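Local coordinates for CCMAN5 (Cellulosimicrobium cellulans, PDB 2XSG), which acts as a family 92 alpha-mannosidase, probably trimming mannose from yeast-type glycans, and enables mannose-6-phosphate modification of recombinant lysosomal enzymes, at residues E178-A181 with D182-E186; S274-A277 with I278-R281. One frame throughout, in Å; residues are numbered along the deposited sequence.

Interaction 1: residues E178-A181 with D182-E186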
loop_
_atom_site.group_PDB
_atom_site.type_symbol
_atom_site.label_atom_id
_atom_site.label_comp_id
_atom_site.label_asym_id
_atom_site.label_seq_id
_atom_site.Cartn_x
_atom_site.Cartn_y
_atom_site.Cartn_z
ATOM N N GLU A 178 30.734 -18.073 -8.024
ATOM C CA GLU A 178 31.323 -18.498 -9.313
ATOM C C GLU A 178 32.251 -17.406 -9.817
ATOM O O GLU A 178 31.854 -16.245 -9.881
ATOM C CB GLU A 178 30.236 -18.674 -10.379
ATOM C CG GLU A 178 29.535 -20.012 -10.392
ATOM C CD GLU A 178 30.467 -21.111 -10.858
ATOM O OE1 GLU A 178 30.939 -21.035 -12.026
ATOM O OE2 GLU A 178 30.735 -22.042 -10.057
ATOM N N THR A 179 33.476 -17.772 -10.195
ATOM C CA THR A 179 34.371 -16.836 -10.863
ATOM C C THR A 179 34.460 -17.248 -12.329
ATOM O O THR A 179 34.784 -18.389 -12.629
ATOM C CB THR A 179 35.779 -16.816 -10.224
ATOM O OG1 THR A 179 35.666 -16.474 -8.841
ATOM C CG2 THR A 179 36.672 -15.804 -10.927
ATOM N N ARG A 180 34.141 -16.324 -13.226
ATOM C CA ARG A 180 34.104 -16.613 -14.660
ATOM C C ARG A 180 35.451 -16.361 -15.308
ATOM O O ARG A 180 36.364 -15.854 -14.650
ATOM C CB ARG A 180 33.011 -15.785 -15.338
ATOM C CG ARG A 180 31.607 -16.185 -14.935
ATOM C CD ARG A 180 31.150 -15.440 -13.670
ATOM N NE ARG A 180 30.800 -14.060 -13.979
ATOM C CZ ARG A 180 29.630 -13.689 -14.493
ATOM N NH1 ARG A 180 28.693 -14.599 -14.739
ATOM N NH2 ARG A 180 29.401 -12.413 -14.770
ATOM N N ALA A 181 35.564 -16.687 -16.596
ATOM C CA ALA A 181 36.803 -16.501 -17.376
ATOM C C ALA A 181 37.358 -15.065 -17.351
ATOM O O ALA A 181 38.565 -14.874 -17.245
ATOM C CB ALA A 181 36.612 -16.979 -18.831
ATOM N N ASP A 182 36.479 -14.062 -17.427
ATOM C CA ASP A 182 36.929 -12.672 -17.400
ATOM C C ASP A 182 37.249 -12.163 -15.994
ATOM O O ASP A 182 37.594 -10.994 -15.814
ATOM C CB ASP A 182 35.929 -11.734 -18.091
ATOM C CG ASP A 182 34.596 -11.652 -17.369
ATOM O OD1 ASP A 182 34.462 -12.171 -16.228
ATOM O OD2 ASP A 182 33.678 -11.057 -17.955
ATOM N N GLY A 183 37.119 -13.027 -14.994
ATOM C CA GLY A 183 37.449 -12.626 -13.625
ATOM C C GLY A 183 36.310 -12.040 -12.805
ATOM O O GLY A 183 36.478 -11.794 -11.600
ATOM N N THR A 184 35.163 -11.784 -13.439
ATOM C CA THR A 184 33.979 -11.303 -12.688
ATOM C C THR A 184 33.358 -12.426 -11.844
ATOM O O THR A 184 33.566 -13.612 -12.123
ATOM C CB THR A 184 32.880 -10.667 -13.583
ATOM O OG1 THR A 184 32.393 -11.627 -14.532
ATOM C CG2 THR A 184 33.390 -9.393 -14.286
ATOM N N VAL A 185 32.616 -12.035 -10.807
ATOM C CA VAL A 185 32.019 -12.974 -9.863
ATOM C C VAL A 185 30.501 -12.920 -9.949
ATOM O O VAL A 185 29.917 -11.859 -10.120
ATOM C CB VAL A 185 32.497 -12.729 -8.409
ATOM C CG1 VAL A 185 31.796 -13.670 -7.427
ATOM C CG2 VAL A 185 33.992 -12.937 -8.308
ATOM N N GLU A 186 29.893 -14.099 -9.881
ATOM C CA GLU A 186 28.451 -14.253 -9.810
ATOM C C GLU A 186 28.148 -14.988 -8.503
ATOM O O GLU A 186 28.805 -16.000 -8.188
ATOM C CB GLU A 186 27.908 -15.026 -11.020
ATOM C CG GLU A 186 26.372 -15.027 -11.142
ATOM C CD GLU A 186 25.721 -16.288 -10.584
ATOM O OE1 GLU A 186 26.469 -17.224 -10.230
ATOM O OE2 GLU A 186 24.464 -16.342 -10.502
#

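Interaction 2: residues S274-A277 with I278-R281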
loop_
_atom_site.group_PDB
_atom_site.type_symbol
_atom_site.label_atom_id
_atom_site.label_comp_id
_atom_site.label_asym_id
_atom_site.label_seq_id
_atom_site.Cartn_x
_atom_site.Cartn_y
_atom_site.Cartn_z
ATOM N N SER A 274 23.836 -0.450 -20.378
ATOM C CA SER A 274 24.601 0.298 -19.390
ATOM C C SER A 274 23.703 0.703 -18.213
ATOM O O SER A 274 22.463 0.691 -18.323
ATOM C CB SER A 274 25.166 1.565 -20.041
ATOM O OG SER A 274 24.092 2.421 -20.408
ATOM N N PHE A 275 24.338 1.059 -17.093
ATOM C CA PHE A 275 23.630 1.601 -15.935
ATOM C C PHE A 275 22.688 2.752 -16.329
ATOM O O PHE A 275 21.508 2.725 -15.998
ATOM C CB PHE A 275 24.632 2.044 -14.866
ATOM C CG PHE A 275 23.997 2.583 -13.612
ATOM C CD1 PHE A 275 23.640 3.933 -13.515
ATOM C CD2 PHE A 275 23.776 1.752 -12.516
ATOM C CE1 PHE A 275 23.044 4.442 -12.349
ATOM C CE2 PHE A 275 23.196 2.240 -11.353
ATOM C CZ PHE A 275 22.829 3.599 -11.265
ATOM N N ASP A 276 23.224 3.740 -17.054
ATOM C CA ASP A 276 22.458 4.920 -17.480
ATOM C C ASP A 276 21.210 4.567 -18.273
ATOM O O ASP A 276 20.147 5.175 -18.050
ATOM C CB ASP A 276 23.331 5.892 -18.307
ATOM C CG ASP A 276 24.340 6.648 -17.458
ATOM O OD1 ASP A 276 24.273 6.558 -16.214
ATOM O OD2 ASP A 276 25.212 7.329 -18.044
ATOM N N ALA A 277 21.341 3.600 -19.191
ATOM C CA ALA A 277 20.219 3.149 -20.029
ATOM C C ALA A 277 19.162 2.369 -19.246
ATOM O O ALA A 277 17.978 2.490 -19.530
ATOM C CB ALA A 277 20.708 2.325 -21.234
ATOM N N ILE A 278 19.590 1.565 -18.282
ATOM C CA ILE A 278 18.638 0.905 -17.389
ATOM C C ILE A 278 17.898 1.928 -16.523
ATOM O O ILE A 278 16.677 1.860 -16.386
ATOM C CB ILE A 278 19.318 -0.197 -16.518
ATOM C CG1 ILE A 278 19.900 -1.302 -17.412
ATOM C CG2 ILE A 278 18.321 -0.788 -15.522
ATOM C CD1 ILE A 278 21.057 -2.129 -16.741
ATOM N N ARG A 279 18.631 2.889 -15.962
ATOM C CA ARG A 279 18.016 3.967 -15.174
ATOM C C ARG A 279 17.054 4.774 -16.041
ATOM O O ARG A 279 15.927 5.055 -15.629
ATOM C CB ARG A 279 19.081 4.889 -14.592
ATOM C CG ARG A 279 18.551 5.951 -13.596
ATOM C CD ARG A 279 19.597 7.069 -13.363
ATOM N NE ARG A 279 19.970 7.614 -14.665
ATOM C CZ ARG A 279 21.182 8.008 -15.031
ATOM N NH1 ARG A 279 22.213 7.961 -14.176
ATOM N NH2 ARG A 279 21.348 8.450 -16.275
ATOM N N ASP A 280 17.513 5.145 -17.236
ATOM C CA ASP A 280 16.714 5.956 -18.158
ATOM C C ASP A 280 15.433 5.236 -18.560
ATOM O O ASP A 280 14.357 5.845 -18.625
ATOM C CB ASP A 280 17.523 6.298 -19.412
ATOM C CG ASP A 280 18.617 7.342 -19.162
ATOM O OD1 ASP A 280 18.732 7.879 -18.035
ATOM O OD2 ASP A 280 19.360 7.641 -20.117
ATOM N N ARG A 281 15.548 3.944 -18.861
ATOM C CA ARG A 281 14.379 3.162 -19.289
ATOM C C ARG A 281 13.320 3.033 -18.194
ATOM O O ARG A 281 12.114 3.057 -18.469
ATOM C CB ARG A 281 14.793 1.794 -19.806
ATOM C CG ARG A 281 13.631 0.945 -20.278
ATOM C CD ARG A 281 14.083 -0.469 -20.600
ATOM N NE ARG A 281 14.587 -1.157 -19.411
ATOM C CZ ARG A 281 15.147 -2.366 -19.414
ATOM N NH1 ARG A 281 15.291 -3.041 -20.548
ATOM N NH2 ARG A 281 15.572 -2.899 -18.271
#

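Interaction 1: residues E178-A181 with D182-E186
The beta hairpin joining strands 169-179 and 185-195 is fastened at its turn by R180, whose side chain folds back onto T184. R180 NE meets T184 OG1 at 3.0 Å, tilted somewhat from the guanidinium plane, while R180 NH2 reaches the same T184 OG1 at 3.1 Å from within that plane. Bends at chi2 (87°) and chi3 (76°) curl the arginine chain over and carry NE to the threonine. Threonine suits this place because a hydroxyl can accept from the arginine and donate to the aspartate: T184 OG1 gives its proton to the syn lone pair of D182 OD1 at 2.7 Å. D182 OD1 also receives T184 N, from above the carboxylate plane, at 2.9 Å, making an Asx turn that overlaps the end of the type I turn R180-G183 and continues beyond it. Here R180 O accepts from G183 N, and the positive phi of G183 (91°) would jam any side chain against the preceding carbonyl. R180 N then bonds T184 O, nearly straight, at 3.0 Å, which makes this a 3:5 hairpin, a type I turn with a G1 beta bulge at G183. Beyond it, T179 and V185 form a non-hydrogen-bonded antiparallel pair, and E178 with E186 a hydrogen-bonded one. E186 lays CB over one face of the R180 guanidinium, 3.8 Å from R180 NH1, but its carboxylate goes to T205 and R263. A leucine in place of R180 would probably leave T184 OG1 without its two donors and strip the cover from E186 CB. The T184 side chain also touches T208 of strand 198-208.

Interaction 2: residues S274-A277 with I278-R281
One arginine, R279, bridges two acids of its own helix, D276 one turn earlier and D280 next along the chain. The D276 and R279 side chains run alongside each other in the same direction, with carboxylate and guanidinium planes 29° apart. Their salt bridge runs from D276 OD1 to R279 NH1 at 3.2 Å, and D276 CA sits over one guanidinium face, toward its rim. A second salt bridge uses the other amino group: R279 NH2 donates to D280 OD1 at 3.2 Å, within the guanidinium plane but coming to the carboxylate from its syn side, tilted out of the carboxylate plane. With CG opposite the backbone N (chi1 -173°), the R279 chain runs extended until chi3 (54°) swings the guanidinium back over D276. F275 stands at the border of this group, its ring steeply turned from the guanidinium, so that R279 NH1 comes to the ring edge, 4.1 Å from F275 CE1, and not over its face. The phenyl itself packs on V146 and A139, and against the side chains of E137 and R148, where a broad flat ring can cover apolar and charged neighbours alike.

All this belongs to the first turns of helix 275-290. S274 is its N-cap: S274 OG accepts from A277 N at 3.2 Å, a task for a short hydroxyl side chain. Backbone bonds then begin with I278 N to S274 O, 3.0 Å. I278, buried, places CD1 3.5 Å from S274 O and packs on V146 and L273, while R281 turns its guanidinium to E269 O. D276 OD1 holds a second arginine too, R148 of strand 144-150. In the first helical turn and flanked by two arginines, D276 would probably be stabilised by the helix dipole, stay ionised and tie the helix start to the sheet beneath.

In the fold
From the N terminus the chain first reaches interaction 1, which closes the tight turn between strands 169-179 and 185-195, in sequence assigned to the family 92 N-terminal domain. Some ninety residues later, in sequence assigned to the catalytic domain, 274-281 starts helix 275-290. The two follow in series, neither nesting nor crossing, with nearest atoms about 13 Å apart. A common sheet relates them: the hairpin belongs to the large antiparallel sheet that also holds strands 133-140 and 144-150. Helix 259-270 is a second go-between, since its R263 holds E186 beside the turn and the backbone O of its E269 accepts from R281. Interaction 1 ends a hairpin, whereas interaction 2 seats the helix start on strands 133-140 and 144-150.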